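Local coordinates for putative MAR1 (Leishmania donovani, PDB 1X9G), which is of unknown function but belongs to the isochorismatase superfamily and may be a MAR1-type ribonuclease, at residues L12-Y16 with I172-K178; T60-V64 with L103-V107; V26-E30 with T65-P69. All coordinates share one frame. Numbering follows the deposited sequence.

The three contacts sample different parts of one alpha/beta fold built round a six-stranded parallel sheet. Along the chain, contact 1 joins the two outermost segments, 12-16 and 172-178, and so brackets the other two. Contacts 2 and 3 interleave in the order 26-30, 60-64, 65-69, 103-107, and use consecutive parts of strand 60-67; their centres lie about 18 Å apart. Contact 1 is about 17 Å from contact 2 and about 28 Å from contact 3, centre to centre, the latter across the middle of the chain. N- and C-terminal elements are thus joined at one side, while contact 3, at the far side, includes a probable active-site aspartate.

Contact 1 of 3, residues L12-Y16 with I172-K178; sequences LMPHY and ILLQMTK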
# COMPACT_ATOMS: atom_id res chain seq x y z
N LEU A 12 -7.07 3.43 -17.24
CA LEU A 12 -6.15 2.34 -17.66
C LEU A 12 -5.53 2.66 -19.03
O LEU A 12 -5.65 3.79 -19.48
CB LEU A 12 -6.89 1.00 -17.68
CG LEU A 12 -7.49 0.44 -16.39
CD1 LEU A 12 -8.55 -0.56 -16.67
CD2 LEU A 12 -6.40 -0.20 -15.56
N MET A 13 -4.85 1.71 -19.66
CA MET A 13 -4.46 1.89 -21.09
C MET A 13 -5.71 2.11 -21.98
O MET A 13 -6.74 1.43 -21.81
CB MET A 13 -3.65 0.70 -21.62
CG MET A 13 -2.30 0.58 -20.95
SD MET A 13 -1.03 -0.16 -21.93
CE MET A 13 -0.51 1.25 -22.92
N PRO A 14 -5.66 3.10 -22.88
CA PRO A 14 -6.78 3.28 -23.82
C PRO A 14 -6.63 2.25 -24.93
O PRO A 14 -5.54 1.66 -25.05
CB PRO A 14 -6.56 4.71 -24.35
CG PRO A 14 -5.12 4.99 -24.18
CD PRO A 14 -4.58 4.08 -23.09
N HIS A 15 -7.71 2.03 -25.71
CA HIS A 15 -7.67 1.20 -26.93
C HIS A 15 -6.42 1.52 -27.76
O HIS A 15 -6.07 2.68 -27.92
CB HIS A 15 -8.96 1.30 -27.79
CG HIS A 15 -8.95 0.35 -28.95
ND1 HIS A 15 -8.61 0.74 -30.23
CD2 HIS A 15 -9.11 -1.00 -29.00
CE1 HIS A 15 -8.58 -0.32 -31.02
NE2 HIS A 15 -8.87 -1.39 -30.30
N TYR A 16 -5.75 0.50 -28.28
CA TYR A 16 -4.48 0.69 -29.02
C TYR A 16 -4.46 1.76 -30.13
O TYR A 16 -3.38 2.29 -30.45
CB TYR A 16 -3.91 -0.63 -29.59
CG TYR A 16 -4.80 -1.41 -30.56
CD1 TYR A 16 -5.30 -2.66 -30.21
CD2 TYR A 16 -5.09 -0.92 -31.85
CE1 TYR A 16 -6.09 -3.41 -31.08
CE2 TYR A 16 -5.90 -1.67 -32.76
CZ TYR A 16 -6.40 -2.92 -32.36
OH TYR A 16 -7.20 -3.72 -33.17
N ILE A 172 -2.21 -5.74 -19.38
CA ILE A 172 -1.91 -4.72 -20.38
C ILE A 172 -2.34 -5.06 -21.83
O ILE A 172 -2.87 -4.18 -22.52
CB ILE A 172 -0.41 -4.34 -20.34
CG1 ILE A 172 -0.13 -3.42 -19.15
CG2 ILE A 172 0.05 -3.62 -21.62
CD1 ILE A 172 1.42 -3.18 -18.94
N LEU A 173 -2.10 -6.31 -22.30
CA LEU A 173 -2.58 -6.68 -23.64
C LEU A 173 -4.10 -6.52 -23.77
O LEU A 173 -4.57 -5.90 -24.70
CB LEU A 173 -2.17 -8.09 -24.09
CG LEU A 173 -0.72 -8.55 -24.22
CD1 LEU A 173 -0.56 -9.53 -25.37
CD2 LEU A 173 0.35 -7.41 -24.31
N LEU A 174 -4.84 -7.03 -22.79
CA LEU A 174 -6.28 -6.90 -22.68
C LEU A 174 -6.83 -5.49 -22.55
O LEU A 174 -8.02 -5.26 -22.79
CB LEU A 174 -6.71 -7.70 -21.45
CG LEU A 174 -6.50 -9.21 -21.57
CD1 LEU A 174 -7.21 -9.98 -20.45
CD2 LEU A 174 -6.99 -9.75 -22.96
N GLN A 175 -6.00 -4.56 -22.09
CA GLN A 175 -6.47 -3.22 -21.83
C GLN A 175 -6.42 -2.45 -23.14
O GLN A 175 -7.24 -1.56 -23.38
CB GLN A 175 -5.59 -2.53 -20.78
CG GLN A 175 -5.90 -2.88 -19.29
CD GLN A 175 -4.80 -2.33 -18.37
OE1 GLN A 175 -4.43 -1.17 -18.50
NE2 GLN A 175 -4.24 -3.16 -17.51
N MET A 176 -5.44 -2.78 -23.97
CA MET A 176 -5.31 -2.18 -25.27
C MET A 176 -6.32 -2.71 -26.35
O MET A 176 -6.62 -1.98 -27.29
CB MET A 176 -3.87 -2.34 -25.75
CG MET A 176 -2.85 -1.44 -25.05
SD MET A 176 -1.10 -1.89 -25.37
CE MET A 176 -0.67 -0.64 -26.61
N THR A 177 -6.82 -3.94 -26.22
CA THR A 177 -7.83 -4.49 -27.15
C THR A 177 -9.19 -4.60 -26.52
O THR A 177 -9.61 -5.70 -26.22
CB THR A 177 -7.53 -5.97 -27.58
OG1 THR A 177 -6.67 -6.61 -26.64
CG2 THR A 177 -6.91 -6.03 -28.97
N LYS A 178 -9.91 -3.51 -26.32
CA LYS A 178 -10.91 -3.56 -25.26
C LYS A 178 -12.07 -4.61 -25.38
O LYS A 178 -12.96 -4.68 -24.52
CB LYS A 178 -11.40 -2.15 -24.98
CG LYS A 178 -10.32 -1.19 -24.42
CD LYS A 178 -10.88 -0.37 -23.20
CE LYS A 178 -9.88 0.62 -22.60
NZ LYS A 178 -8.66 -0.02 -21.95
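K178 NZ supplies the shortest bonds, donating to M13 O at 2.4 Å, which is very short, and to Q175 O at 2.5 Å. M13 O and Q175 O are 3.4 Å apart and both acceptors, so the ammonium group bridges atoms that could not bond each other. Next comes Y16 N, which donates to M176 O at 2.8 Å with an N-H...O angle of 158°, and then M13 N, bonded to Q175 OE1 at 3.1 Å and 165°. The other end of that amide, Q175 NE2, turns to S171. M176 O also receives a CA-H...O contact from H15 CA at 3.4 Å.

T177 is the first residue to leave helical geometry after helix 169-176, so Q175 O and M176 O belong to its last turn; the N-terminal segment and K178 occupy this end, while T177 OG1 binds L173 O at 2.9 Å. Around this polar centre M13, which has the largest area covered by the other segment (108 Å²), places SD 3.6 Å from I172 CG2 and 3.8 Å from M176 CG. Y16 CB lies 4.2 Å from M176 CB, and T177 CG2 meets the ring edge of Y16 at CE1, 3.5 Å away. Farther out, H15 ND1 bonds S17 OG, and H15 NE2 and Y16 OH both bond D182. The second subunit packs here too: its Q123 donates to L174 O.

With 540 Å² buried in total, the chemistry is that of a helix C-terminus whose last two carbonyls, Q175 O and M176 O, accept from K178 NZ and Y16 N, tying the segment before strand 21-26 to the C-terminal end of helix 169-176.

Contact 2 of 3, residues T60-V64 with L103-V107; sequences TKYIV and LLEDV
Residues 60-64 form an extended strand, phi near -95° to -142° and psi near 125° to 160°, while 103-107 is a loop containing a type I beta turn from L104 to V107, closed by V107 N to L104 O at 3.3 Å. The backbones stay well apart: the nearest CA pair, K61 and L103, is separated by 8.7 Å, so side chains from the strand span the gap, meeting side chains and one backbone carbonyl of the loop and burying 254 Å² over both sides.

The polar part depends on K61. Its chi1 is m and chi2 to chi4 are all t, a fully stretched arm that carries NZ across the gap. There NZ donates to L103 O at 3.0 Å and forms a salt bridge with D106 OD1 at 2.6 Å; chi1 p and chi2 near -12° bring that carboxylate inward.

The apolar part lies beside it. I63, two residues on and also pointing its CA-CB bond toward the loop, has the m,t rotamer and sets CD1 3.9 Å from CD2 of L103 (t,p). The lysine's own methylene chain contributes, with K61 CE 3.7 Å from V107 CG2 (chi1 t).

This is loop-on-sheet packing in an alpha/beta fold. Strand 60-67 runs between parallel neighbours 21-26 and 86-90, helix 39-55 meets Y62 on the sheet face turned away from the loop, and the loop itself links helix 98-102 to strand 109-115, with K133 bonded to L104 O and V107 O.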
# COMPACT_ATOMS: atom_id res chain seq x y z
N THR A 60 2.39 1.94 -32.35
CA THR A 60 3.34 1.61 -31.30
C THR A 60 4.76 1.58 -31.85
O THR A 60 5.01 0.96 -32.87
CB THR A 60 3.03 0.24 -30.65
OG1 THR A 60 3.23 -0.80 -31.60
CG2 THR A 60 1.61 0.17 -30.17
N LYS A 61 5.67 2.29 -31.18
CA LYS A 61 7.11 2.14 -31.39
C LYS A 61 7.70 1.15 -30.39
O LYS A 61 7.12 0.89 -29.32
CB LYS A 61 7.81 3.50 -31.21
CG LYS A 61 7.08 4.65 -31.93
CD LYS A 61 7.84 6.04 -31.42
CE LYS A 61 6.91 7.15 -32.38
NZ LYS A 61 7.51 8.52 -32.03
N TYR A 62 8.88 0.61 -30.71
CA TYR A 62 9.57 -0.31 -29.80
C TYR A 62 11.02 0.14 -29.63
O TYR A 62 11.73 0.39 -30.61
CB TYR A 62 9.48 -1.72 -30.35
CG TYR A 62 9.79 -2.81 -29.36
CD1 TYR A 62 8.76 -3.57 -28.80
CD2 TYR A 62 11.13 -3.09 -28.99
CE1 TYR A 62 9.03 -4.58 -27.89
CE2 TYR A 62 11.42 -4.10 -28.08
CZ TYR A 62 10.36 -4.84 -27.54
OH TYR A 62 10.64 -5.85 -26.67
N ILE A 63 11.47 0.24 -28.38
CA ILE A 63 12.73 0.91 -28.07
C ILE A 63 13.58 0.06 -27.11
O ILE A 63 13.10 -0.45 -26.11
CB ILE A 63 12.46 2.36 -27.53
CG1 ILE A 63 11.59 3.16 -28.52
CG2 ILE A 63 13.76 3.13 -27.17
CD1 ILE A 63 11.14 4.52 -27.99
N VAL A 64 14.85 -0.13 -27.44
CA VAL A 64 15.76 -0.95 -26.66
C VAL A 64 16.85 0.02 -26.28
O VAL A 64 17.41 0.69 -27.14
CB VAL A 64 16.39 -2.06 -27.54
CG1 VAL A 64 17.42 -2.87 -26.79
CG2 VAL A 64 15.29 -2.97 -28.15
N LEU A 103 12.10 10.80 -29.90
CA LEU A 103 11.39 9.59 -30.30
C LEU A 103 10.10 9.38 -29.48
O LEU A 103 9.36 8.41 -29.69
CB LEU A 103 12.36 8.42 -30.18
CG LEU A 103 12.31 7.08 -30.92
CD1 LEU A 103 12.26 7.19 -32.48
CD2 LEU A 103 13.53 6.31 -30.48
N LEU A 104 9.82 10.34 -28.58
CA LEU A 104 8.61 10.38 -27.75
C LEU A 104 7.86 11.70 -27.93
O LEU A 104 6.92 11.99 -27.20
CB LEU A 104 8.98 10.26 -26.25
CG LEU A 104 9.56 8.96 -25.72
CD1 LEU A 104 9.99 9.10 -24.22
CD2 LEU A 104 8.64 7.77 -25.93
N GLU A 105 8.31 12.51 -28.88
CA GLU A 105 7.67 13.80 -29.12
C GLU A 105 6.19 13.68 -29.41
O GLU A 105 5.43 14.60 -29.09
CB GLU A 105 8.38 14.61 -30.21
CG GLU A 105 9.37 15.68 -29.70
CD GLU A 105 10.22 16.31 -30.85
OE1 GLU A 105 9.64 16.78 -31.86
OE2 GLU A 105 11.47 16.32 -30.73
N ASP A 106 5.76 12.55 -29.98
CA ASP A 106 4.34 12.32 -30.33
C ASP A 106 3.71 11.08 -29.68
O ASP A 106 2.73 10.52 -30.22
CB ASP A 106 4.18 12.19 -31.85
CG ASP A 106 4.89 10.96 -32.40
OD1 ASP A 106 5.68 10.33 -31.66
OD2 ASP A 106 4.67 10.62 -33.59
N VAL A 107 4.29 10.63 -28.56
CA VAL A 107 3.88 9.38 -27.90
C VAL A 107 3.14 9.77 -26.64
O VAL A 107 3.59 10.67 -25.93
CB VAL A 107 5.10 8.39 -27.66
CG1 VAL A 107 4.77 7.27 -26.64
CG2 VAL A 107 5.53 7.72 -28.99

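Contact 3 of 3, residues V26-E30 with T65-P69; sequences VDLQE and TEHYP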
# COMPACT_ATOMS: atom_id res chain seq x y z
N VAL A 26 14.19 -2.09 -21.31
CA VAL A 26 15.30 -1.42 -20.63
C VAL A 26 16.41 -2.31 -20.07
O VAL A 26 16.15 -3.12 -19.22
CB VAL A 26 14.87 -0.18 -19.73
CG1 VAL A 26 13.42 -0.14 -19.45
CG2 VAL A 26 15.73 -0.01 -18.48
N ASP A 27 17.62 -2.16 -20.64
CA ASP A 27 18.88 -2.78 -20.15
C ASP A 27 18.93 -4.31 -19.95
O ASP A 27 19.69 -4.82 -19.13
CB ASP A 27 19.39 -2.04 -18.92
CG ASP A 27 19.57 -0.55 -19.15
OD1 ASP A 27 19.86 0.16 -18.15
OD2 ASP A 27 19.45 -0.08 -20.32
N LEU A 28 18.18 -5.06 -20.74
CA LEU A 28 18.23 -6.52 -20.66
C LEU A 28 19.53 -7.13 -21.30
O LEU A 28 19.52 -7.76 -22.36
CB LEU A 28 16.92 -7.11 -21.20
CG LEU A 28 15.65 -6.82 -20.37
CD1 LEU A 28 14.38 -7.27 -21.07
CD2 LEU A 28 15.70 -7.39 -18.92
N GLN A 29 20.66 -6.95 -20.63
CA GLN A 29 21.97 -7.26 -21.20
C GLN A 29 22.66 -8.42 -20.48
O GLN A 29 22.20 -8.89 -19.43
CB GLN A 29 22.85 -6.00 -21.18
CG GLN A 29 22.01 -4.76 -21.38
CD GLN A 29 22.77 -3.48 -21.28
OE1 GLN A 29 22.18 -2.43 -21.05
NE2 GLN A 29 24.08 -3.55 -21.48
N GLU A 30 23.81 -8.83 -21.03
CA GLU A 30 24.46 -10.08 -20.67
C GLU A 30 25.01 -10.12 -19.25
O GLU A 30 24.87 -11.14 -18.58
CB GLU A 30 25.51 -10.45 -21.73
CG GLU A 30 26.17 -11.85 -21.57
CD GLU A 30 25.16 -13.01 -21.57
OE1 GLU A 30 24.21 -13.01 -20.74
OE2 GLU A 30 25.35 -13.92 -22.41
N THR A 65 17.12 0.14 -24.98
CA THR A 65 18.34 0.84 -24.55
C THR A 65 19.32 -0.22 -24.07
O THR A 65 18.92 -1.21 -23.42
CB THR A 65 18.08 1.84 -23.41
OG1 THR A 65 17.70 1.11 -22.25
CG2 THR A 65 16.97 2.78 -23.73
N GLU A 66 20.61 -0.04 -24.40
CA GLU A 66 21.67 -0.82 -23.78
C GLU A 66 22.53 0.18 -23.05
O GLU A 66 22.91 1.21 -23.60
CB GLU A 66 22.56 -1.54 -24.78
CG GLU A 66 21.97 -1.96 -26.12
CD GLU A 66 22.84 -2.98 -26.83
OE1 GLU A 66 23.93 -2.60 -27.33
OE2 GLU A 66 22.45 -4.16 -26.87
N HIS A 67 22.84 -0.17 -21.81
CA HIS A 67 23.60 0.66 -20.90
C HIS A 67 25.04 0.19 -20.88
O HIS A 67 25.29 -0.99 -20.69
CB HIS A 67 23.03 0.49 -19.49
CG HIS A 67 23.63 1.40 -18.49
ND1 HIS A 67 23.18 2.69 -18.30
CD2 HIS A 67 24.67 1.23 -17.64
CE1 HIS A 67 23.90 3.26 -17.35
NE2 HIS A 67 24.82 2.40 -16.95
N TYR A 68 25.96 1.14 -21.05
CA TYR A 68 27.41 0.87 -21.24
C TYR A 68 27.68 -0.52 -21.84
O TYR A 68 28.25 -1.38 -21.19
CB TYR A 68 28.13 1.07 -19.92
CG TYR A 68 29.63 1.20 -20.02
CD1 TYR A 68 30.48 0.24 -19.44
CD2 TYR A 68 30.22 2.29 -20.68
CE1 TYR A 68 31.87 0.35 -19.52
CE2 TYR A 68 31.61 2.40 -20.77
CZ TYR A 68 32.43 1.43 -20.19
OH TYR A 68 33.80 1.55 -20.25
N PRO A 69 27.25 -0.72 -23.11
CA PRO A 69 27.22 -2.07 -23.74
C PRO A 69 28.55 -2.84 -23.73
O PRO A 69 28.62 -3.94 -23.15
CB PRO A 69 26.78 -1.80 -25.18
CG PRO A 69 26.30 -0.42 -25.21
CD PRO A 69 26.78 0.33 -24.02
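This is a short parallel bridge between neighbouring strands 21-26 and 60-67, continued past the C-terminal end of the first by side-chain bonds. V26 pairs with T65 at a CA-CA distance of 5.5 Å, and D27 N donates to T65 O at 3.2 Å and 143°. D27 then leaves strand geometry, with phi/psi of 55°/30°, and the inverse gamma turn centred on L28 follows. Q29 replaces the lost backbone pairing: H67 N donates to Q29 OE1 at 2.5 Å, very short and nearly linear at 176°, and Q29 NE2 returns a bond to H67 O at 2.9 Å. The amide therefore reads both polar backbone atoms of H67.

T65 OG1 donates to D27 OD2 at 2.9 Å, and the other oxygen, OD1, forms a salt bridge with K90; C120 also touches D27. Such a grouping matches the Asp-Lys-Cys triad of isochorismatase-like enzymes, so the chemistry implies a carboxylate held in place by a threonine and a lysine, consistent with a catalytic role.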